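Side-chain contacts in peroxisomal membrane protein LPX1 (Saccharomyces cerevisiae, PDB 2Y6U), which hydrolyses acyl esters as a peroxisomal alpha/beta hydrolase with esterase, lipase and phospholipase A activity: residues 70-75 and 89-94; 212-217 and 253-258. One frame throughout, in Å; residues are numbered along the deposited sequence. Where two conformers were deposited one is given.

Interaction 1: 70-75 and 89-94; sequences YYLPRL and VLLIDQ
Within the alpha/beta-hydrolase fold, Leu72 of the connection from strand 51-58 to strand 84-92 packs against Val89 and Leu91 of the second strand, on one face of the central sheet. The two strands lie side by side and parallel, so the chain between them has to cross over the sheet. Residues 70-73 of this crossover have helical backbone angles but lack the regular bonds of a helix.

The closest pair is Leu72 CD2 and Val89 CG1, 3.7 Å apart. Leu72 CD2 also lies 4.2 Å from Val89 CB, which places this methyl against the branch of the valine. The other leucine methyl, Leu72 CD1, makes a looser contact with Leu91 CD1 at 4.4 Å, and Leu72 thereby spans two successive inward residues of the strand. That alternation is evident from Leu90, whose CB is directed away from the crossover. The Leu72 CB itself is not aimed at the strand; with CG anti to the carbonyl carbon (chi1 -61°), the two methyls at the end of the side chain make up the difference. Val89 CB does face the crossover.

On the same turn, Arg74 NH1 donates to Tyr70 O (2.9 Å, N-H...O angle 146°), meeting a lone pair in the carbonyl plane. The same Arg74 NH1 stands 3.6 Å above the centre of the Tyr70 ring, so bond and ring together hold the arginine back over its own turn.

Around the pair, Tyr38 of strand 35-40 touches both Leu72 and Leu91, while Phe57 of strand 51-58 touches Val89 and Leu91. Tyr71 turns to helix 330-347. Since the joint between the segments is made of aliphatic carbons of three buried residues, mostly methyls, its hold is dispersive and hydrophobic, set by shape and not by bond direction.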
loop_
_atom_site.group_PDB
_atom_site.type_symbol
_atom_site.label_atom_id
_atom_site.label_comp_id
_atom_site.label_asym_id
_atom_site.label_seq_id
_atom_site.Cartn_x
_atom_site.Cartn_y
_atom_site.Cartn_z
ATOM N N TYR A 70 -19.276 22.098 6.372
ATOM C CA TYR A 70 -19.668 23.316 5.746
ATOM C C TYR A 70 -19.520 23.233 4.194
ATOM O O TYR A 70 -20.198 23.923 3.462
ATOM C CB TYR A 70 -18.787 24.450 6.335
ATOM C CG TYR A 70 -19.039 25.766 5.722
ATOM C CD1 TYR A 70 -18.337 26.189 4.601
ATOM C CD2 TYR A 70 -19.987 26.623 6.270
ATOM C CE1 TYR A 70 -18.568 27.425 4.030
ATOM C CE2 TYR A 70 -20.233 27.936 5.733
ATOM C CZ TYR A 70 -19.519 28.333 4.598
ATOM O OH TYR A 70 -19.835 29.532 4.070
ATOM N N TYR A 71 -18.552 22.450 3.728
ATOM C CA TYR A 71 -18.304 22.357 2.295
ATOM C C TYR A 71 -19.382 21.605 1.519
ATOM O O TYR A 71 -19.628 21.885 0.312
ATOM C CB TYR A 71 -16.994 21.617 2.035
ATOM C CG TYR A 71 -15.723 22.421 2.353
ATOM C CD1 TYR A 71 -15.513 23.009 3.615
ATOM C CD2 TYR A 71 -14.689 22.531 1.397
ATOM C CE1 TYR A 71 -14.313 23.759 3.915
ATOM C CE2 TYR A 71 -13.518 23.207 1.701
ATOM C CZ TYR A 71 -13.336 23.838 2.933
ATOM O OH TYR A 71 -12.151 24.530 3.198
ATOM N N LEU A 72 -20.009 20.646 2.195
ATOM C CA LEU A 72 -20.903 19.716 1.471
ATOM C C LEU A 72 -21.991 20.345 0.628
ATOM O O LEU A 72 -22.132 19.960 -0.497
ATOM C CB LEU A 72 -21.535 18.690 2.454
ATOM C CG LEU A 72 -20.522 17.826 3.148
ATOM C CD1 LEU A 72 -21.227 17.012 4.332
ATOM C CD2 LEU A 72 -19.765 16.894 2.117
ATOM N N PRO A 73 -22.769 21.315 1.136
ATOM C CA PRO A 73 -23.781 21.855 0.249
ATOM C C PRO A 73 -23.215 22.821 -0.799
ATOM O O PRO A 73 -23.936 23.207 -1.688
ATOM C CB PRO A 73 -24.777 22.544 1.194
ATOM C CG PRO A 73 -24.103 22.577 2.512
ATOM C CD PRO A 73 -22.869 21.848 2.501
ATOM N N ARG A 74 -21.922 23.166 -0.713
ATOM C CA ARG A 74 -21.366 24.224 -1.541
ATOM C C ARG A 74 -20.479 23.681 -2.676
ATOM O O ARG A 74 -20.112 24.418 -3.599
ATOM C CB ARG A 74 -20.560 25.129 -0.636
ATOM C CG ARG A 74 -21.425 25.995 0.177
ATOM C CD ARG A 74 -20.642 26.604 1.318
ATOM N NE ARG A 74 -21.528 27.493 2.040
ATOM C CZ ARG A 74 -22.331 27.140 3.042
ATOM N NH1 ARG A 74 -22.370 25.887 3.528
ATOM N NH2 ARG A 74 -23.085 28.054 3.579
ATOM N N LEU A 75 -20.243 22.382 -2.644
ATOM C CA LEU A 75 -19.514 21.710 -3.658
ATOM C C LEU A 75 -20.172 21.652 -5.037
ATOM O O LEU A 75 -21.338 21.672 -5.155
ATOM C CB LEU A 75 -19.094 20.333 -3.184
ATOM C CG LEU A 75 -17.992 20.330 -2.095
ATOM C CD1 LEU A 75 -18.001 18.904 -1.477
ATOM C CD2 LEU A 75 -16.611 20.697 -2.623
ATOM N N VAL A 89 -19.117 11.344 -1.159
ATOM C CA VAL A 89 -18.110 12.128 -0.472
ATOM C C VAL A 89 -17.760 11.404 0.810
ATOM O O VAL A 89 -18.660 11.034 1.579
ATOM C CB VAL A 89 -18.582 13.561 -0.071
ATOM C CG1 VAL A 89 -17.441 14.374 0.613
ATOM C CG2 VAL A 89 -19.107 14.300 -1.269
ATOM N N LEU A 90 -16.471 11.194 1.070
ATOM C CA LEU A 90 -16.023 10.542 2.313
ATOM C C LEU A 90 -15.294 11.524 3.181
ATOM O O LEU A 90 -14.314 12.155 2.748
ATOM C CB LEU A 90 -15.059 9.411 2.009
ATOM C CG LEU A 90 -15.461 8.422 0.920
ATOM C CD1 LEU A 90 -14.419 7.288 0.700
ATOM C CD2 LEU A 90 -16.858 7.775 1.219
ATOM N N LEU A 91 -15.693 11.622 4.430
ATOM C CA LEU A 91 -15.079 12.428 5.372
ATOM C C LEU A 91 -14.499 11.552 6.482
ATOM O O LEU A 91 -15.216 10.851 7.199
ATOM C CB LEU A 91 -16.060 13.427 5.978
ATOM C CG LEU A 91 -16.719 14.468 5.077
ATOM C CD1 LEU A 91 -17.476 15.509 5.996
ATOM C CD2 LEU A 91 -15.862 15.048 4.064
ATOM N N ILE A 92 -13.191 11.468 6.532
ATOM C CA ILE A 92 -12.509 10.467 7.349
ATOM C C ILE A 92 -11.808 11.087 8.594
ATOM O O ILE A 92 -11.142 12.106 8.499
ATOM C CB ILE A 92 -11.448 9.747 6.474
ATOM C CG1 ILE A 92 -12.125 8.990 5.348
ATOM C CG2 ILE A 92 -10.515 8.764 7.323
ATOM C CD1 ILE A 92 -11.099 8.470 4.227
ATOM N N ASP A 93 -11.940 10.436 9.771
ATOM C CA ASP A 93 -11.148 10.808 10.950
ATOM C C ASP A 93 -9.997 9.832 11.098
ATOM O O ASP A 93 -10.159 8.592 11.159
ATOM C CB ASP A 93 -11.920 10.719 12.224
ATOM C CG ASP A 93 -12.807 11.918 12.484
ATOM O OD1 ASP A 93 -12.477 13.033 12.089
ATOM O OD2 ASP A 93 -13.841 11.709 13.143
ATOM N N GLN A 94 -8.797 10.378 11.130
ATOM C CA GLN A 94 -7.591 9.552 11.373
ATOM C C GLN A 94 -7.748 8.879 12.750
ATOM O O GLN A 94 -8.505 9.361 13.612
ATOM C CB GLN A 94 -6.394 10.465 11.387
ATOM C CG GLN A 94 -6.050 11.065 10.011
ATOM C CD GLN A 94 -5.671 9.952 9.043
ATOM O OE1 GLN A 94 -4.711 9.214 9.243
ATOM N NE2 GLN A 94 -6.416 9.850 7.966
#

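Interaction 2: 212-217 and 253-258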
loop_
_atom_site.group_PDB
_atom_site.type_symbol
_atom_site.label_atom_id
_atom_site.label_comp_id
_atom_site.label_asym_id
_atom_site.label_seq_id
_atom_site.Cartn_x
_atom_site.Cartn_y
_atom_site.Cartn_z
ATOM N N SER A 212 -19.065 26.392 30.295
ATOM C CA SER A 212 -18.713 27.790 30.039
ATOM C C SER A 212 -17.229 27.961 29.706
ATOM O O SER A 212 -16.893 28.693 28.783
ATOM C CB SER A 212 -19.077 28.688 31.223
ATOM O OG SER A 212 -20.335 28.295 31.731
ATOM N N GLU A 213 -16.349 27.292 30.461
ATOM C CA GLU A 213 -14.893 27.405 30.262
ATOM C C GLU A 213 -14.463 26.737 28.941
ATOM O O GLU A 213 -13.539 27.211 28.285
ATOM C CB GLU A 213 -14.124 26.747 31.413
ATOM C CG GLU A 213 -14.281 27.444 32.755
ATOM C CD GLU A 213 -13.642 28.823 32.766
ATOM O OE1 GLU A 213 -12.532 28.946 32.211
ATOM O OE2 GLU A 213 -14.228 29.777 33.357
ATOM N N TYR A 214 -15.128 25.640 28.609
ATOM C CA TYR A 214 -14.943 24.958 27.314
ATOM C C TYR A 214 -15.233 25.896 26.133
ATOM O O TYR A 214 -14.362 26.113 25.284
ATOM C CB TYR A 214 -15.817 23.697 27.223
ATOM C CG TYR A 214 -15.875 23.085 25.838
ATOM C CD1 TYR A 214 -14.718 22.627 25.205
ATOM C CD2 TYR A 214 -17.086 23.010 25.140
ATOM C CE1 TYR A 214 -14.767 22.087 23.946
ATOM C CE2 TYR A 214 -17.142 22.513 23.871
ATOM C CZ TYR A 214 -15.971 22.029 23.258
ATOM O OH TYR A 214 -16.011 21.527 21.958
ATOM N N VAL A 215 -16.442 26.448 26.046
ATOM C CA VAL A 215 -16.740 27.318 24.927
ATOM C C VAL A 215 -15.823 28.568 24.946
ATOM O O VAL A 215 -15.393 29.027 23.899
ATOM C CB VAL A 215 -18.241 27.664 24.877
ATOM C CG1 VAL A 215 -18.510 28.795 23.878
ATOM C CG2 VAL A 215 -19.096 26.410 24.572
ATOM N N LYS A 216 -15.514 29.114 26.119
ATOM C CA LYS A 216 -14.604 30.275 26.218
ATOM C C LYS A 216 -13.227 29.961 25.618
ATOM O O LYS A 216 -12.690 30.714 24.802
ATOM C CB LYS A 216 -14.430 30.712 27.670
ATOM C CG LYS A 216 -13.406 31.861 27.946
ATOM C CD LYS A 216 -13.479 32.304 29.429
ATOM C CE LYS A 216 -12.607 33.521 29.708
ATOM N NZ LYS A 216 -12.696 33.971 31.113
ATOM N N TYR A 217 -12.627 28.875 26.070
ATOM C CA TYR A 217 -11.399 28.417 25.422
ATOM C C TYR A 217 -11.563 28.188 23.897
ATOM O O TYR A 217 -10.740 28.668 23.103
ATOM C CB TYR A 217 -10.840 27.171 26.132
ATOM C CG TYR A 217 -9.635 26.649 25.443
ATOM C CD1 TYR A 217 -8.376 27.171 25.685
ATOM C CD2 TYR A 217 -9.768 25.633 24.498
ATOM C CE1 TYR A 217 -7.262 26.673 25.000
ATOM C CE2 TYR A 217 -8.690 25.139 23.834
ATOM C CZ TYR A 217 -7.439 25.657 24.084
ATOM O OH TYR A 217 -6.410 25.113 23.344
ATOM N N VAL A 253 -15.909 18.922 30.789
ATOM C CA VAL A 253 -15.977 18.680 29.355
ATOM C C VAL A 253 -14.580 18.280 28.846
ATOM O O VAL A 253 -13.588 18.887 29.245
ATOM C CB VAL A 253 -16.397 19.947 28.605
ATOM C CG1 VAL A 253 -16.288 19.736 27.078
ATOM C CG2 VAL A 253 -17.759 20.398 29.048
ATOM N N ARG A 254 -14.527 17.241 28.021
ATOM C CA ARG A 254 -13.275 16.706 27.450
ATOM C C ARG A 254 -13.519 16.770 25.948
ATOM O O ARG A 254 -14.680 16.614 25.528
ATOM C CB ARG A 254 -13.081 15.257 27.924
ATOM C CG ARG A 254 -11.857 14.502 27.382
ATOM C CD ARG A 254 -11.589 13.130 28.126
ATOM N NE ARG A 254 -10.523 12.346 27.457
ATOM C CZ ARG A 254 -10.001 11.196 27.914
ATOM N NH1 ARG A 254 -10.435 10.650 29.056
ATOM N NH2 ARG A 254 -9.038 10.579 27.222
ATOM N N THR A 255 -12.481 17.022 25.147
ATOM C CA THR A 255 -12.644 16.994 23.696
ATOM C C THR A 255 -12.338 15.581 23.135
ATOM O O THR A 255 -11.609 14.797 23.733
ATOM C CB THR A 255 -11.699 18.052 23.006
ATOM O OG1 THR A 255 -10.355 17.852 23.459
ATOM C CG2 THR A 255 -12.120 19.510 23.396
ATOM N N LYS A 256 -12.886 15.284 21.960
ATOM C CA LYS A 256 -12.563 14.063 21.285
ATOM C C LYS A 256 -11.055 14.057 20.982
ATOM O O LYS A 256 -10.375 13.026 21.153
ATOM C CB LYS A 256 -13.408 13.917 19.984
ATOM C CG LYS A 256 -14.897 13.825 20.300
ATOM C CD LYS A 256 -15.688 13.507 19.085
ATOM C CE LYS A 256 -17.177 13.296 19.466
ATOM N NZ LYS A 256 -17.918 13.442 18.115
ATOM N N MET A 257 -10.564 15.169 20.445
ATOM C CA MET A 257 -9.132 15.360 20.266
ATOM C C MET A 257 -8.363 15.402 21.598
ATOM O O MET A 257 -8.557 16.338 22.423
ATOM C CB MET A 257 -8.851 16.624 19.506
ATOM C CG MET A 257 -7.415 16.740 18.982
ATOM S SD MET A 257 -7.202 15.516 17.589
ATOM C CE MET A 257 -5.510 14.901 17.919
ATOM N N GLU A 258 -7.547 14.392 21.833
ATOM C CA GLU A 258 -6.708 14.291 23.039
ATOM C C GLU A 258 -5.488 15.215 22.866
ATOM O O GLU A 258 -4.827 15.200 21.823
ATOM C CB GLU A 258 -6.245 12.825 23.260
ATOM C CG GLU A 258 -7.333 11.777 23.645
ATOM C CD GLU A 258 -6.998 10.398 23.148
ATOM O OE1 GLU A 258 -7.184 10.092 21.914
ATOM O OE2 GLU A 258 -6.448 9.642 23.942
#
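The Tyr214 ring receives Val253 CG1 over one face, while Thr255 CG2 comes in obliquely near the CE1 corner. Val253 CG1 lies 3.8 Å from the centroid of the Tyr214 ring and 20° off the ring normal, which meets the geometry of a CH-pi contact. Its offset is toward the CB end of the ring: Tyr214 CG is the nearest ring atom to Val253 CG1, at 3.6 Å. Farther along the ring, Thr255 CG2 is 3.7 Å from Tyr214 CE1. One aromatic side chain thus spans two residues of strand 253-255, passing over the intervening Arg254, whose CB points away.

Tyr214 has CG anti to the backbone N (chi1 169°), which carries the ring from helix 211-220 toward the strand and lays it roughly along the run from Val253 to Thr255; the Tyr214 and Val253 side chains themselves cross at about a right angle. The hydroxyl hydrogen-bonds Ile236 O in helix 229-239, giving this buried polar end a mate. Replacing Tyr214 by an alanine would probably uncover the Val253 methyl, open a gap beside Thr255 and leave the Ile236 carbonyl without this partner.

Strand 253-255 is the middle of a small antiparallel sheet, between 207-208 and 240-241. Both segments belong to the insertion between strands 164-168 and 286-292 of the central sheet, a position consistent with the cap of alpha/beta hydrolases, here as a helix packed on a short strand.

How the interactions relate
From the N terminus, interaction 1 comes first: 70-75 meets 89-94 after 13 intervening residues and closes the crossover between two neighbouring strands of the central sheet. The chain then builds strands 137-144 and 164-168 before entering the insertion, where interaction 2 closes a longer loop of 35 residues between 212-217 and 253-258. The contacts are in series, neither nested nor crossing. The centres of interactions 1 and 2 are about 23 Å apart. The nearest atoms of interactions 1 and 2 are about 6 Å apart and do not touch. Asp99 connects the regions indirectly: its backbone N bonds Asp93 OD2, and its carboxylate forms a salt bridge with Lys256. Interaction 1 joins a crossover to the central sheet; interaction 2 joins a helix to a strand within the insertion.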